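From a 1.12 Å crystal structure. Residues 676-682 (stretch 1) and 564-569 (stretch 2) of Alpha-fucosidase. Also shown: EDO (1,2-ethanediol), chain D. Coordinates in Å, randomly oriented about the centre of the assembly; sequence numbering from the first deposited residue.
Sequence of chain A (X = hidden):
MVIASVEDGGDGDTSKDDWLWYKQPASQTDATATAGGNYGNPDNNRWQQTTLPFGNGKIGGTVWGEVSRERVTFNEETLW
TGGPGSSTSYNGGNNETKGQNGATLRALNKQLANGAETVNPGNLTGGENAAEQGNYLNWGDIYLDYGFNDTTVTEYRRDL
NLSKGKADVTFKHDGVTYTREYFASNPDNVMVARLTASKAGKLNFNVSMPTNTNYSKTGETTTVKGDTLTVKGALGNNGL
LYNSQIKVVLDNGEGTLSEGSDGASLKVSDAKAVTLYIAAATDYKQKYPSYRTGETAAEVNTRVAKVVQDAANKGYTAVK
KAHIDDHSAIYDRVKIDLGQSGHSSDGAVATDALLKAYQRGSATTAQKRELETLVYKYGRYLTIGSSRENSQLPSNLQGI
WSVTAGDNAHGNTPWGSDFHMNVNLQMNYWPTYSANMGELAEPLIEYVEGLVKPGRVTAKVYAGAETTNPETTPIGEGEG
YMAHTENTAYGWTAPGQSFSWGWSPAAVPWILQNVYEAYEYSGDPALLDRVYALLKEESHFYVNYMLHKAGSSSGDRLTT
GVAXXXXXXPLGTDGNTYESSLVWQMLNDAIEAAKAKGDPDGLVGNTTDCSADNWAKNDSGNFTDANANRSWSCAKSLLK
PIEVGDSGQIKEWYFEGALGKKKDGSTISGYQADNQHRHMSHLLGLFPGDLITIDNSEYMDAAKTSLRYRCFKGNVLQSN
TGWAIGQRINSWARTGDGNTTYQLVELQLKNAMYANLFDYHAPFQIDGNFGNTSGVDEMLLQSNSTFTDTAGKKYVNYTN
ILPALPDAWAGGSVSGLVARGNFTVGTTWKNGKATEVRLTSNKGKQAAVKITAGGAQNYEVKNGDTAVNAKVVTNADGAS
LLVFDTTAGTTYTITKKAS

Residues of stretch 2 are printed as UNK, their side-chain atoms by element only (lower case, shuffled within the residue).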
ATOM      1  N   GLN A 676       0.556 -20.208  16.905  1.00 10.97           N
ATOM      2  CA  GLN A 676       1.296 -19.055  16.399  1.00 11.40           C
ATOM      3  C   GLN A 676       1.298 -18.934  14.874  1.00 10.72           C
ATOM      4  O   GLN A 676       2.276 -18.476  14.292  1.00 10.75           O
ATOM      5  CB  GLN A 676       2.739 -19.079  16.909  1.00 11.64           C
ATOM      6  CG  GLN A 676       2.903 -18.866  18.402  1.00 13.33           C
ATOM      7  CD  GLN A 676       4.368 -18.820  18.793  1.00 13.79           C
ATOM      8  OE1 GLN A 676       5.098 -17.905  18.411  1.00 18.23           O
ATOM      9  NE2 GLN A 676       4.807 -19.820  19.540  1.00 17.60           N
ATOM     10  N   HIS A 677       0.204 -19.326  14.228  1.00 10.28           N
ATOM     11  CA  HIS A 677       0.109 -19.180  12.775  1.00  9.66           C
ATOM     12  C   HIS A 677       0.370 -17.738  12.339  1.00  9.54           C
ATOM     13  O   HIS A 677      -0.086 -16.793  12.985  1.00  9.53           O
ATOM     14  CB  HIS A 677      -1.245 -19.663  12.262  1.00  9.60           C
ATOM     15  CG  HIS A 677      -1.370 -19.620  10.770  1.00  8.83           C
ATOM     16  ND1 HIS A 677      -0.573 -20.374   9.935  1.00  9.26           N
ATOM     17  CD2 HIS A 677      -2.188 -18.902   9.961  1.00  8.68           C
ATOM     18  CE1 HIS A 677      -0.895 -20.121   8.679  1.00  9.65           C
ATOM     19  NE2 HIS A 677      -1.873 -19.233   8.666  1.00  9.48           N
ATOM     20  N   ARG A 678       1.107 -17.578  11.243  1.00  9.45           N
ATOM     21  CA  ARG A 678       1.555 -16.261  10.792  1.00  9.43           C
ATOM     22  C   ARG A 678       0.413 -15.332  10.367  1.00  9.10           C
ATOM     23  O   ARG A 678       0.434 -14.135  10.669  1.00  9.60           O
ATOM     24  CB  ARG A 678       2.577 -16.400   9.662  1.00  9.36           C
ATOM     25  CG  ARG A 678       3.256 -15.100   9.292  1.00 10.20           C
ATOM     26  CD  ARG A 678       4.459 -15.363   8.426  1.00 11.46           C
ATOM     27  NE  ARG A 678       5.201 -14.142   8.141  1.00 10.77           N
ATOM     28  CZ  ARG A 678       5.473 -13.698   6.919  1.00 10.47           C
ATOM     29  NH1 ARG A 678       5.077 -14.380   5.847  1.00 10.07           N
ATOM     30  NH2 ARG A 678       6.165 -12.579   6.769  1.00 10.56           N
ATOM     31  N   HIS A 679      -0.573 -15.879   9.664  1.00  8.57           N
ATOM     32  CA  HIS A 679      -1.757 -15.117   9.291  1.00  8.31           C
ATOM     33  C   HIS A 679      -2.703 -14.983  10.478  1.00  7.71           C
ATOM     34  O   HIS A 679      -2.735 -15.844  11.354  1.00  8.05           O
ATOM     35  CB  HIS A 679      -2.507 -15.817   8.162  1.00  8.49           C
ATOM     36  CG  HIS A 679      -1.849 -15.710   6.822  1.00  9.35           C
ATOM     37  ND1 HIS A 679      -0.752 -16.463   6.462  1.00 11.43           N
ATOM     38  CD2 HIS A 679      -2.165 -14.961   5.741  1.00  9.20           C
ATOM     39  CE1 HIS A 679      -0.406 -16.163   5.223  1.00 11.73           C
ATOM     40  NE2 HIS A 679      -1.246 -15.255   4.762  1.00 12.36           N
ATOM     41  N   MET A 680      -3.482 -13.904  10.476  1.00  7.86           N
ATOM     42  CA  MET A 680      -4.561 -13.690  11.438  1.00  7.94           C
ATOM     43  C   MET A 680      -5.775 -13.230  10.637  1.00  7.44           C
ATOM     44  O   MET A 680      -6.282 -12.114  10.817  1.00  7.76           O
ATOM     45  CB  MET A 680      -4.172 -12.642  12.487  1.00  8.14           C
ATOM     46  CG  MET A 680      -2.794 -12.851  13.103  1.00  8.85           C
ATOM     47  SD  MET A 680      -2.431 -11.755  14.484  1.00  9.17           S
ATOM     48  CE  MET A 680      -2.645 -10.147  13.712  1.00 10.55           C
ATOM     49  N   SER A 681      -6.230 -14.092   9.738  1.00  7.36           N
ATOM     50  CA  SER A 681      -7.241 -13.707   8.756  1.00  7.17           C
ATOM     51  C   SER A 681      -8.595 -13.389   9.375  1.00  6.99           C
ATOM     52  O   SER A 681      -9.392 -12.662   8.795  1.00  7.15           O
ATOM     53  CB  SER A 681      -7.387 -14.794   7.692  1.00  7.25           C
ATOM     54  OG  SER A 681      -6.170 -14.977   6.992  1.00  7.12           O
ATOM     55  N   HIS A 682      -8.836 -13.930  10.562  1.00  6.50           N
ATOM     56  CA  HIS A 682     -10.093 -13.714  11.266  1.00  6.35           C
ATOM     57  C   HIS A 682     -10.134 -12.429  12.100  1.00  6.27           C
ATOM     58  O   HIS A 682     -11.144 -12.150  12.759  1.00  6.73           O
ATOM     59  CB  HIS A 682     -10.398 -14.921  12.152  1.00  6.64           C
ATOM     60  CG  HIS A 682      -9.375 -15.166  13.216  1.00  7.25           C
ATOM     61  ND1 HIS A 682      -8.020 -15.183  12.960  1.00  8.03           N
ATOM     62  CD2 HIS A 682      -9.515 -15.430  14.536  1.00  7.71           C
ATOM     63  CE1 HIS A 682      -7.371 -15.432  14.083  1.00  8.25           C
ATOM     64  NE2 HIS A 682      -8.255 -15.586  15.054  1.00  8.26           N
ATOM     65  N   UNK A 564     -11.523 -20.615   2.336  1.00  8.21           N
ATOM     66  CA  UNK A 564     -10.282 -20.940   3.018  1.00  7.97           C
ATOM     67  C   UNK A 564      -9.889 -19.760   3.886  1.00  7.53           C
ATOM     68  O   UNK A 564     -10.035 -18.606   3.474  1.00  8.16           O
ATOM     69  o   UNK A 564      -4.165 -22.906   3.992  1.00  9.32           O
ATOM     70  c   UNK A 564      -6.676 -21.016   2.137  1.00  9.01           C
ATOM     71  c   UNK A 564      -5.385 -22.492   3.513  1.00  8.88           C
ATOM     72  c   UNK A 564      -5.443 -21.435   2.622  1.00  8.91           C
ATOM     73  c   UNK A 564      -9.191 -21.198   1.981  1.00  8.36           C
ATOM     74  c   UNK A 564      -6.541 -23.131   3.919  1.00  8.83           C
ATOM     75  c   UNK A 564      -7.767 -22.711   3.422  1.00  9.24           C
ATOM     76  c   UNK A 564      -7.857 -21.643   2.531  1.00  8.47           C
ATOM     77  N   UNK A 565      -9.408 -20.042   5.091  1.00  7.21           N
ATOM     78  CA  UNK A 565      -8.867 -18.993   5.941  1.00  7.20           C
ATOM     79  C   UNK A 565      -7.350 -19.012   5.786  1.00  7.19           C
ATOM     80  O   UNK A 565      -6.694 -19.898   6.333  1.00  7.84           O
ATOM     81  c   UNK A 565      -9.253 -19.233   7.400  1.00  7.06           C
ATOM     82  o   UNK A 565      -9.012 -18.067   8.170  1.00  7.26           O
ATOM     83  N   UNK A 566      -6.778 -18.062   5.013  1.00  7.71           N
ATOM     84  CA  UNK A 566      -5.329 -18.138   4.800  1.00  8.23           C
ATOM     85  C   UNK A 566      -4.551 -18.074   6.123  1.00  8.34           C
ATOM     86  O   UNK A 566      -4.890 -17.256   6.977  1.00  7.48           O
ATOM     87  c   UNK A 566      -6.333 -16.650   3.220  1.00  8.99           C
ATOM     88  c   UNK A 566      -5.044 -16.904   3.931  1.00  8.71           C
ATOM     89  c   UNK A 566      -7.376 -16.939   4.267  1.00  7.84           C
ATOM     90  N   UNK A 567      -3.546 -18.930   6.341  1.00  8.81           N
ATOM     91  CA  UNK A 567      -3.154 -20.065   5.502  1.00 10.31           C
ATOM     92  C   UNK A 567      -3.105 -21.309   6.391  1.00  9.64           C
ATOM     93  O   UNK A 567      -2.084 -22.009   6.446  1.00  9.73           O
ATOM     94  c   UNK A 567      -1.756 -19.844   4.915  1.00 10.76           C
ATOM     95  o   UNK A 567       0.524 -19.797   3.344  1.00 18.39           O
ATOM     96  o   UNK A 567       0.093 -17.800   2.526  1.00 18.64           O
ATOM     97  c   UNK A 567      -0.247 -18.819   3.169  1.00 14.00           C
ATOM     98  c   UNK A 567      -1.651 -18.861   3.771  1.00 13.84           C
ATOM     99  N   UNK A 568      -4.190 -21.570   7.111  1.00  9.38           N
ATOM    100  CA  UNK A 568      -4.266 -22.759   7.961  1.00  9.30           C
ATOM    101  C   UNK A 568      -5.677 -23.332   7.954  1.00  9.18           C
ATOM    102  O   UNK A 568      -6.593 -22.717   7.410  1.00  8.97           O
ATOM    103  c   UNK A 568      -3.787 -22.460   9.390  1.00  9.37           C
ATOM    104  c   UNK A 568      -4.698 -21.520  10.164  1.00  9.22           C
ATOM    105  n   UNK A 568      -5.088 -20.570  12.353  1.00  9.78           N
ATOM    106  c   UNK A 568      -4.361 -21.426  11.645  1.00  9.24           C
ATOM    107  o   UNK A 568      -3.467 -22.108  12.150  1.00  9.48           O
ATOM    108  N   UNK A 569      -5.836 -24.509   8.550  1.00  9.53           N
ATOM    109  CA  UNK A 569      -7.123 -25.181   8.609  1.00  9.77           C
ATOM    110  C   UNK A 569      -7.496 -25.848   7.298  1.00  9.75           C
ATOM    111  O   UNK A 569      -6.673 -25.940   6.378  1.00  9.86           O
TER
HETATM  112  C1  EDO D4804      -5.499 -12.042   5.162  1.00 29.74           C
HETATM  113  O1  EDO D4804      -4.622 -12.866   6.081  1.00 30.59           O
HETATM  114  C2  EDO D4804      -5.657 -12.910   3.851  1.00 30.60           C
HETATM  115  O2  EDO D4804      -4.333 -12.953   3.146  1.00 27.98           O
HETATM  116  O   HOH W   1      -5.383 -16.920   9.708  1.00  7.69           O
HETATM  117  O   HOH W   2      -2.241 -21.290  14.955  1.00 10.26           O

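Position 564 carries eight side-chain atoms: one carbon leading into a ring of six carbons, with a single oxygen on the far side of the ring. None of them touches stretch 1. A phenol is the only standard side chain of that make-up, so this is Tyr-564. It lies in a weakly bonded strand, its CA-to-CB bond pointing sideways although the end of the side chain comes nearer.

Position 565 has only two side-chain atoms, a carbon and an oxygen, and the oxygen lies 3.7 Å from CB of Ser-681. A lone hydroxyl on one carbon makes it Ser-565. Its CA-to-CB bond points sideways. The approach of its OG to Ser-681 is a packing contact, and the hydroxyl finds its hydrogen bonding elsewhere in the structure.

At 566 three carbons close a ring onto the backbone nitrogen, and the ring packs modestly, its carbon next to that nitrogen 3.6 Å from OG of Ser-681 and CB of 566 3.9 Å from CD2 of His-679. The closed ring defines Pro-566. More is asked of the carbonyl. OG of Ser-681 donates a hydrogen bond to O of Pro-566 at 2.6 Å, a short one, and water 1 donates to the same O at 2.8 Å while accepting from N of Ser-681 at 3.0 Å. One backbone oxygen is thus tied to both the side chain and the backbone of a single serine.

Position 567 shows three carbons, the third bearing two oxygens, one of which lies 3.2 Å from CE1 of His-679. A chain of that length ending in a pair of oxygens is a glutamate, Glu-567. The peptide bond before it is cis. N of Glu-567 donates to NE2 of His-677 at 2.9 Å with an N-H...acceptor angle of 157°, so that ring nitrogen serves as an acceptor. Farther out, CG of Glu-567 lies over one face of the His-679 ring.

Position 568 again has three carbons, but the third carries one oxygen and one nitrogen. CB of 568 sits 3.7 Å from the centroid of the His-677 ring and 5° off its normal, a CH-pi contact almost squarely over the face. The amide end makes this Gln-568. OE1 of Gln-568 lies 3.3 Å from CB of His-677 and accepts from water 2 at 3.2 Å; the water in turn accepts from N of His-677 at 3.2 Å.

Position 569 has no side-chain atoms, touches nothing on stretch 1 and is Gly-569. Its positive phi favours glycine, and the chain turns a corner here.

The contact works through alternation: His-677, His-679 and Ser-681 point toward stretch 2, whereas Met-680 points away. Backbone groups of the loop supply both direct hydrogen bonds, and side chains of stretch 1 read them, with His-677 used at its edge for polarity and on its face for packing. Two waters add bridges, from O of Pro-566 to N of Ser-681 and from OE1 of Gln-568 to N of His-677. An ethanediol, probably from the crystallisation liquor, donates from O1 to OG of Ser-681 at 2.8 Å, so this hydroxyl both donates and accepts.

Stretch 2 (564-569) YSPEQG
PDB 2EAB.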